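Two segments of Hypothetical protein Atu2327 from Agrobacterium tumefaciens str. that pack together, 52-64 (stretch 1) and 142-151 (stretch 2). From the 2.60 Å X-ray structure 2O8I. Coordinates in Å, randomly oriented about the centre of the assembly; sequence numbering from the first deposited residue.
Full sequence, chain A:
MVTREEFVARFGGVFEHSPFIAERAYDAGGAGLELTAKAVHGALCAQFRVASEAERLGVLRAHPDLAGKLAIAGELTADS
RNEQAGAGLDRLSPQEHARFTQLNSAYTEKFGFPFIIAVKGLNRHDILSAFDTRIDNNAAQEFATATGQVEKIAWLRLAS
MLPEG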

# COMPACT_ATOMS: atom_id res chain seq x y z
N SER A 52 -4.10 -20.14 -11.79
CA SER A 52 -3.83 -21.42 -11.14
C SER A 52 -4.05 -21.21 -9.64
O SER A 52 -4.07 -20.06 -9.19
CB SER A 52 -2.40 -21.89 -11.46
OG SER A 52 -1.40 -21.02 -10.90
N GLU A 53 -4.23 -22.29 -8.86
CA GLU A 53 -4.26 -22.11 -7.39
C GLU A 53 -2.95 -21.51 -6.83
O GLU A 53 -3.01 -20.67 -5.93
CB GLU A 53 -4.68 -23.38 -6.62
CG GLU A 53 -6.19 -23.83 -6.73
CD GLU A 53 -7.24 -22.70 -6.52
OE1 GLU A 53 -7.94 -22.66 -5.48
OE2 GLU A 53 -7.37 -21.85 -7.43
N ALA A 54 -1.79 -21.90 -7.37
CA ALA A 54 -0.52 -21.25 -6.98
C ALA A 54 -0.58 -19.73 -7.20
O ALA A 54 -0.16 -18.96 -6.34
CB ALA A 54 0.68 -21.85 -7.74
N GLU A 55 -1.10 -19.32 -8.36
CA GLU A 55 -1.14 -17.90 -8.71
C GLU A 55 -2.06 -17.13 -7.77
O GLU A 55 -1.67 -16.07 -7.27
CB GLU A 55 -1.52 -17.70 -10.19
CG GLU A 55 -0.41 -18.15 -11.18
CD GLU A 55 -0.90 -18.16 -12.65
OE1 GLU A 55 -2.13 -18.36 -12.89
OE2 GLU A 55 -0.05 -17.95 -13.56
N ARG A 56 -3.25 -17.67 -7.51
CA ARG A 56 -4.16 -17.10 -6.54
C ARG A 56 -3.52 -17.01 -5.14
O ARG A 56 -3.66 -15.99 -4.43
CB ARG A 56 -5.47 -17.87 -6.52
CG ARG A 56 -6.25 -17.71 -7.83
CD ARG A 56 -7.25 -18.85 -8.15
NE ARG A 56 -8.22 -19.07 -7.07
CZ ARG A 56 -9.27 -18.28 -6.81
NH1 ARG A 56 -9.52 -17.19 -7.53
NH2 ARG A 56 -10.07 -18.58 -5.79
N LEU A 57 -2.78 -18.04 -4.76
CA LEU A 57 -2.06 -18.03 -3.48
C LEU A 57 -1.01 -16.91 -3.44
O LEU A 57 -0.83 -16.25 -2.39
CB LEU A 57 -1.42 -19.39 -3.17
CG LEU A 57 -0.73 -19.48 -1.80
CD1 LEU A 57 -1.75 -19.37 -0.66
CD2 LEU A 57 0.07 -20.79 -1.67
N GLY A 58 -0.36 -16.69 -4.60
CA GLY A 58 0.57 -15.56 -4.76
C GLY A 58 -0.09 -14.20 -4.56
O GLY A 58 0.51 -13.27 -4.01
N VAL A 59 -1.34 -14.08 -4.97
CA VAL A 59 -2.04 -12.80 -4.87
C VAL A 59 -2.32 -12.53 -3.42
O VAL A 59 -2.15 -11.41 -2.96
CB VAL A 59 -3.36 -12.81 -5.69
CG1 VAL A 59 -4.24 -11.63 -5.35
CG2 VAL A 59 -3.07 -12.91 -7.21
N LEU A 60 -2.75 -13.56 -2.70
CA LEU A 60 -3.07 -13.41 -1.27
C LEU A 60 -1.84 -12.98 -0.52
O LEU A 60 -1.90 -12.09 0.33
CB LEU A 60 -3.56 -14.74 -0.71
CG LEU A 60 -5.06 -15.05 -0.64
CD1 LEU A 60 -5.89 -14.38 -1.68
CD2 LEU A 60 -5.26 -16.54 -0.68
N ARG A 61 -0.73 -13.62 -0.83
CA ARG A 61 0.50 -13.37 -0.13
C ARG A 61 1.07 -11.99 -0.42
O ARG A 61 1.79 -11.47 0.38
CB ARG A 61 1.52 -14.45 -0.47
CG ARG A 61 1.16 -15.79 0.14
CD ARG A 61 2.24 -16.80 -0.08
NE ARG A 61 2.10 -17.91 0.86
CZ ARG A 61 2.55 -19.15 0.65
NH1 ARG A 61 3.17 -19.44 -0.48
NH2 ARG A 61 2.37 -20.11 1.56
N ALA A 62 0.74 -11.41 -1.57
CA ALA A 62 1.28 -10.09 -1.94
C ALA A 62 0.44 -8.97 -1.33
O ALA A 62 0.89 -7.83 -1.21
CB ALA A 62 1.35 -9.93 -3.47
N HIS A 63 -0.80 -9.29 -0.95
CA HIS A 63 -1.70 -8.31 -0.42
C HIS A 63 -1.20 -7.65 0.89
O HIS A 63 -0.65 -8.32 1.77
CB HIS A 63 -3.06 -8.94 -0.23
CG HIS A 63 -4.15 -7.95 -0.11
ND1 HIS A 63 -4.92 -7.57 -1.19
CD2 HIS A 63 -4.60 -7.23 0.94
CE1 HIS A 63 -5.81 -6.67 -0.80
NE2 HIS A 63 -5.65 -6.46 0.49
N PRO A 64 -1.33 -6.32 1.01
CA PRO A 64 -0.85 -5.69 2.24
C PRO A 64 -1.68 -6.06 3.47
O PRO A 64 -2.90 -6.32 3.36
CB PRO A 64 -1.00 -4.19 1.96
CG PRO A 64 -1.97 -4.08 0.86
CD PRO A 64 -1.83 -5.33 0.03
N GLU A 142 -10.68 -20.44 4.86
CA GLU A 142 -9.94 -19.18 4.78
C GLU A 142 -9.46 -18.82 3.39
O GLU A 142 -9.28 -17.65 3.07
CB GLU A 142 -8.74 -19.18 5.71
CG GLU A 142 -9.15 -18.92 7.06
CD GLU A 142 -10.03 -17.70 7.16
OE1 GLU A 142 -9.47 -16.57 7.06
OE2 GLU A 142 -11.28 -17.90 7.36
N PHE A 143 -9.21 -19.81 2.58
CA PHE A 143 -8.80 -19.53 1.23
C PHE A 143 -10.02 -19.05 0.46
O PHE A 143 -9.92 -18.08 -0.29
CB PHE A 143 -8.18 -20.76 0.59
CG PHE A 143 -7.45 -20.47 -0.66
CD1 PHE A 143 -6.11 -20.12 -0.63
CD2 PHE A 143 -8.10 -20.59 -1.89
CE1 PHE A 143 -5.41 -19.86 -1.80
CE2 PHE A 143 -7.42 -20.33 -3.06
CZ PHE A 143 -6.05 -19.96 -3.02
N ALA A 144 -11.17 -19.68 0.67
CA ALA A 144 -12.41 -19.17 0.09
C ALA A 144 -12.69 -17.72 0.57
O ALA A 144 -12.90 -16.84 -0.25
CB ALA A 144 -13.60 -20.10 0.40
N THR A 145 -12.67 -17.48 1.88
CA THR A 145 -12.93 -16.15 2.43
C THR A 145 -11.93 -15.10 1.93
O THR A 145 -12.36 -14.05 1.46
CB THR A 145 -12.93 -16.19 3.97
OG1 THR A 145 -14.01 -16.99 4.37
CG2 THR A 145 -13.14 -14.82 4.59
N ALA A 146 -10.62 -15.39 2.03
CA ALA A 146 -9.57 -14.44 1.65
C ALA A 146 -9.68 -14.06 0.21
O ALA A 146 -9.60 -12.89 -0.10
CB ALA A 146 -8.20 -14.99 1.94
N THR A 147 -9.88 -15.03 -0.68
CA THR A 147 -10.03 -14.74 -2.11
C THR A 147 -11.28 -13.89 -2.37
O THR A 147 -11.27 -13.04 -3.26
CB THR A 147 -10.09 -16.03 -3.00
OG1 THR A 147 -11.15 -16.88 -2.56
CG2 THR A 147 -8.77 -16.79 -2.98
N GLY A 148 -12.34 -14.15 -1.61
CA GLY A 148 -13.58 -13.38 -1.69
C GLY A 148 -13.31 -11.94 -1.30
O GLY A 148 -13.80 -11.02 -1.94
N GLN A 149 -12.51 -11.75 -0.25
CA GLN A 149 -12.21 -10.43 0.26
C GLN A 149 -11.32 -9.62 -0.70
O GLN A 149 -11.51 -8.42 -0.86
CB GLN A 149 -11.56 -10.53 1.65
CG GLN A 149 -12.56 -10.95 2.75
CD GLN A 149 -13.70 -9.95 2.97
OE1 GLN A 149 -13.48 -8.78 3.36
NE2 GLN A 149 -14.89 -10.39 2.74
N VAL A 150 -10.34 -10.28 -1.31
CA VAL A 150 -9.46 -9.68 -2.29
C VAL A 150 -10.30 -9.11 -3.47
O VAL A 150 -10.01 -8.05 -4.02
CB VAL A 150 -8.41 -10.70 -2.78
CG1 VAL A 150 -7.97 -10.39 -4.16
CG2 VAL A 150 -7.22 -10.67 -1.87
N GLU A 151 -11.39 -9.78 -3.78
CA GLU A 151 -12.22 -9.36 -4.87
C GLU A 151 -13.16 -8.16 -4.73
O GLU A 151 -13.10 -7.24 -5.55
CB GLU A 151 -13.10 -10.53 -5.36
CG GLU A 151 -12.38 -11.64 -6.11
CD GLU A 151 -13.34 -12.70 -6.73
OE1 GLU A 151 -14.60 -12.61 -6.57
OE2 GLU A 151 -12.82 -13.64 -7.39

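Two helices cross steeply, at 67°, and are held together by interlocking, mostly apolar side chains, with no hydrogen bond passing between them. The axes come no closer than 10.4 Å, so side chains must fill the space, and two do so as reciprocal knobs. Leu60 sits among Phe143, Ala146, Thr147 and Val150; its branched end spreads over this hollow, with CD2 3.5 Å from Phe143 CE1 and CD1 3.9 Å from Val150 CG2. The small Ala146 suits the floor, its CB lying 4.1 Å from Leu60 CG. In return, the Phe143 ring enters a pocket lined by Glu53, Arg56, Leu57 and Leu60, where Leu57 CD1 meets the ring edge 3.9 Å from Phe143 CE1.

Toward the N-terminal end of the first helix the lining is polar, yet its charges are paired: Arg56 NE forms a salt bridge with Glu53 OE2 at 2.9 Å. The planar guanidinium also offers a face to Thr147 CG2, 3.6 Å from Arg56 NH2. Threonine suits the site because its methyl serves the contact while OG1 stays within hydrogen-bonding reach of backbone carbonyls in its own helix.

At the other end, Val150 CG1 touches Val59 CG1 at 4.1 Å, and Val150 CG2 approaches His63 ND1 at 3.9 Å, extending the buried contact past the helix end.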